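Exodeoxyribonuclease 10 (Escherichia coli, PDB 4FZX) removes nucleotides from single- and double-stranded DNA in the 3' to 5' direction, using magnesium as its cofactor. Local coordinates at residues Leu123-Pro128 with Asp139-Ala144. Sequence-based numbering, arbitrary orientation.
With NA (sodium ion), chain G.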
loop_
_atom_site.group_PDB
_atom_site.type_symbol
_atom_site.label_atom_id
_atom_site.label_comp_id
_atom_site.label_asym_id
_atom_site.label_seq_id
_atom_site.Cartn_x
_atom_site.Cartn_y
_atom_site.Cartn_z
ATOM N N LEU C 123 1.192 -2.510 -32.845
ATOM C CA LEU C 123 0.004 -1.986 -33.495
ATOM C C LEU C 123 0.204 -1.833 -34.996
ATOM O O LEU C 123 1.335 -1.764 -35.496
ATOM C CB LEU C 123 -0.408 -0.655 -32.868
ATOM C CG LEU C 123 -0.745 -0.734 -31.377
ATOM C CD1 LEU C 123 -0.699 0.625 -30.760
ATOM C CD2 LEU C 123 -2.103 -1.380 -31.164
ATOM N N ASN C 124 -0.900 -1.805 -35.720
ATOM C CA ASN C 124 -0.843 -1.659 -37.162
ATOM C C ASN C 124 -2.032 -0.833 -37.567
ATOM O O ASN C 124 -3.159 -1.315 -37.521
ATOM C CB ASN C 124 -0.881 -3.042 -37.837
ATOM C CG ASN C 124 -0.589 -2.981 -39.329
ATOM O OD1 ASN C 124 0.249 -2.198 -39.786
ATOM N ND2 ASN C 124 -1.250 -3.848 -40.092
ATOM N N VAL C 125 -1.804 0.459 -37.762
ATOM C CA VAL C 125 -2.844 1.344 -38.273
ATOM C C VAL C 125 -2.513 1.758 -39.715
ATOM O O VAL C 125 -1.351 1.835 -40.101
ATOM C CB VAL C 125 -3.018 2.591 -37.363
ATOM C CG1 VAL C 125 -1.850 3.567 -37.534
ATOM C CG2 VAL C 125 -4.370 3.269 -37.604
ATOM N N GLN C 126 -3.542 1.940 -40.526
ATOM C CA GLN C 126 -3.361 2.504 -41.849
ATOM C C GLN C 126 -3.191 4.000 -41.687
ATOM O O GLN C 126 -4.132 4.691 -41.280
ATOM C CB GLN C 126 -4.591 2.217 -42.706
ATOM C CG GLN C 126 -4.409 2.473 -44.197
ATOM C CD GLN C 126 -5.674 2.138 -44.987
ATOM O OE1 GLN C 126 -5.937 0.967 -45.306
ATOM N NE2 GLN C 126 -6.493 3.158 -45.250
ATOM N N THR C 127 -1.976 4.490 -41.919
ATOM C CA THR C 127 -1.725 5.915 -41.832
ATOM C C THR C 127 -2.026 6.601 -43.151
ATOM O O THR C 127 -2.073 5.950 -44.191
ATOM C CB THR C 127 -0.282 6.232 -41.396
ATOM O OG1 THR C 127 0.646 5.674 -42.333
ATOM C CG2 THR C 127 -0.013 5.683 -40.012
ATOM N N PRO C 128 -2.273 7.920 -43.106
ATOM C CA PRO C 128 -2.606 8.636 -44.328
ATOM C C PRO C 128 -1.363 8.852 -45.187
ATOM O O PRO C 128 -0.251 8.815 -44.674
ATOM C CB PRO C 128 -3.157 9.967 -43.811
ATOM C CG PRO C 128 -2.532 10.150 -42.434
ATOM C CD PRO C 128 -1.949 8.835 -41.994
ATOM N N ASP C 139 0.545 11.245 -36.419
ATOM C CA ASP C 139 0.606 10.872 -35.014
ATOM C C ASP C 139 -0.775 10.646 -34.393
ATOM O O ASP C 139 -0.909 9.885 -33.423
ATOM C CB ASP C 139 1.364 11.915 -34.207
ATOM C CG ASP C 139 2.877 11.881 -34.456
ATOM O OD1 ASP C 139 3.338 11.157 -35.370
ATOM O OD2 ASP C 139 3.603 12.622 -33.754
ATOM N N CYS C 140 -1.797 11.318 -34.929
ATOM C CA CYS C 140 -3.182 11.082 -34.507
ATOM C C CYS C 140 -3.595 9.647 -34.753
ATOM O O CYS C 140 -4.277 9.051 -33.939
ATOM C CB CYS C 140 -4.155 12.033 -35.232
ATOM S SG CYS C 140 -4.227 13.695 -34.528
ATOM N N TYR C 141 -3.199 9.105 -35.900
ATOM C CA TYR C 141 -3.488 7.710 -36.237
ATOM C C TYR C 141 -2.762 6.728 -35.329
ATOM O O TYR C 141 -3.311 5.685 -34.962
ATOM C CB TYR C 141 -3.158 7.430 -37.707
ATOM C CG TYR C 141 -4.288 7.812 -38.625
ATOM C CD1 TYR C 141 -5.353 6.943 -38.836
ATOM C CD2 TYR C 141 -4.368 9.093 -39.165
ATOM C CE1 TYR C 141 -6.425 7.294 -39.636
ATOM C CE2 TYR C 141 -5.453 9.468 -39.950
ATOM C CZ TYR C 141 -6.471 8.549 -40.192
ATOM O OH TYR C 141 -7.550 8.897 -40.973
ATOM N N ILE C 142 -1.545 7.087 -34.935
ATOM C CA ILE C 142 -0.771 6.278 -33.998
ATOM C C ILE C 142 -1.461 6.266 -32.634
ATOM O O ILE C 142 -1.710 5.213 -32.060
ATOM C CB ILE C 142 0.664 6.842 -33.821
ATOM C CG1 ILE C 142 1.420 6.849 -35.156
ATOM C CG2 ILE C 142 1.416 6.052 -32.761
ATOM C CD1 ILE C 142 1.401 5.530 -35.897
ATOM N N THR C 143 -1.825 7.448 -32.156
ATOM C CA THR C 143 -2.398 7.586 -30.829
ATOM C C THR C 143 -3.792 6.970 -30.780
ATOM O O THR C 143 -4.111 6.237 -29.850
ATOM C CB THR C 143 -2.422 9.052 -30.399
ATOM O OG1 THR C 143 -1.090 9.571 -30.472
ATOM C CG2 THR C 143 -2.958 9.219 -28.964
ATOM N N ALA C 144 -4.559 7.148 -31.851
ATOM C CA ALA C 144 -5.871 6.518 -31.953
ATOM C C ALA C 144 -5.741 4.999 -31.910
ATOM O O ALA C 144 -6.457 4.328 -31.157
ATOM C CB ALA C 144 -6.592 6.962 -33.231
HETATM NA NA NA G . 3.340 14.527 -32.638
HETATM O O HOH W 1 5.900 14.916 -32.878
#
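Tyr-141 of helix 136-154 lays its ring against the loop 123-128, which runs past it from Val-125 to Pro-128. CG, anti to the carbonyl carbon (chi1 -84°), starts the ring off toward the loop. Three residues of the loop meet the ring: CG2 of Val-125 sits at the edge, near the ring plane, 4.0 Å from Tyr-141 CD1; the carbonyl oxygen of Gln-126 approaches CD1 and CE1 obliquely; and the proline ring crosses the aromatic one at a slant, Pro-128 CD lying 3.7 Å from Tyr-141 CD2. Val-125 reaches further along the helix, because CG1, set between its backbone N and carbonyl carbon (chi1 73°), comes 3.6 Å from Tyr-141 O and 4.1 Å from Ile-142 CD1. No hydrogen bond joins the segments; apolar packing fastens the loop to helix 136-154 of this DEDDh, RNase H-like exonuclease fold. Ile-29 and Pro-32 of strand 28-36 also touch Tyr-141, and an alanine in place of Tyr-141 would probably leave Val-125 CG2 and Pro-128 without the ring they pack on and open a gap toward that strand. Asp-139, whose CB points away from the loop, binds the sodium ion through OD2 at 2.2 Å, beside Asp-6, Glu-8 and a DNA phosphate, while its OD1 is hydrogen-bonded to His-133 ND1 and His-134 N. One turn on, Thr-143 OG1 and N grip Asp-139 O from opposite faces of its carbonyl plane.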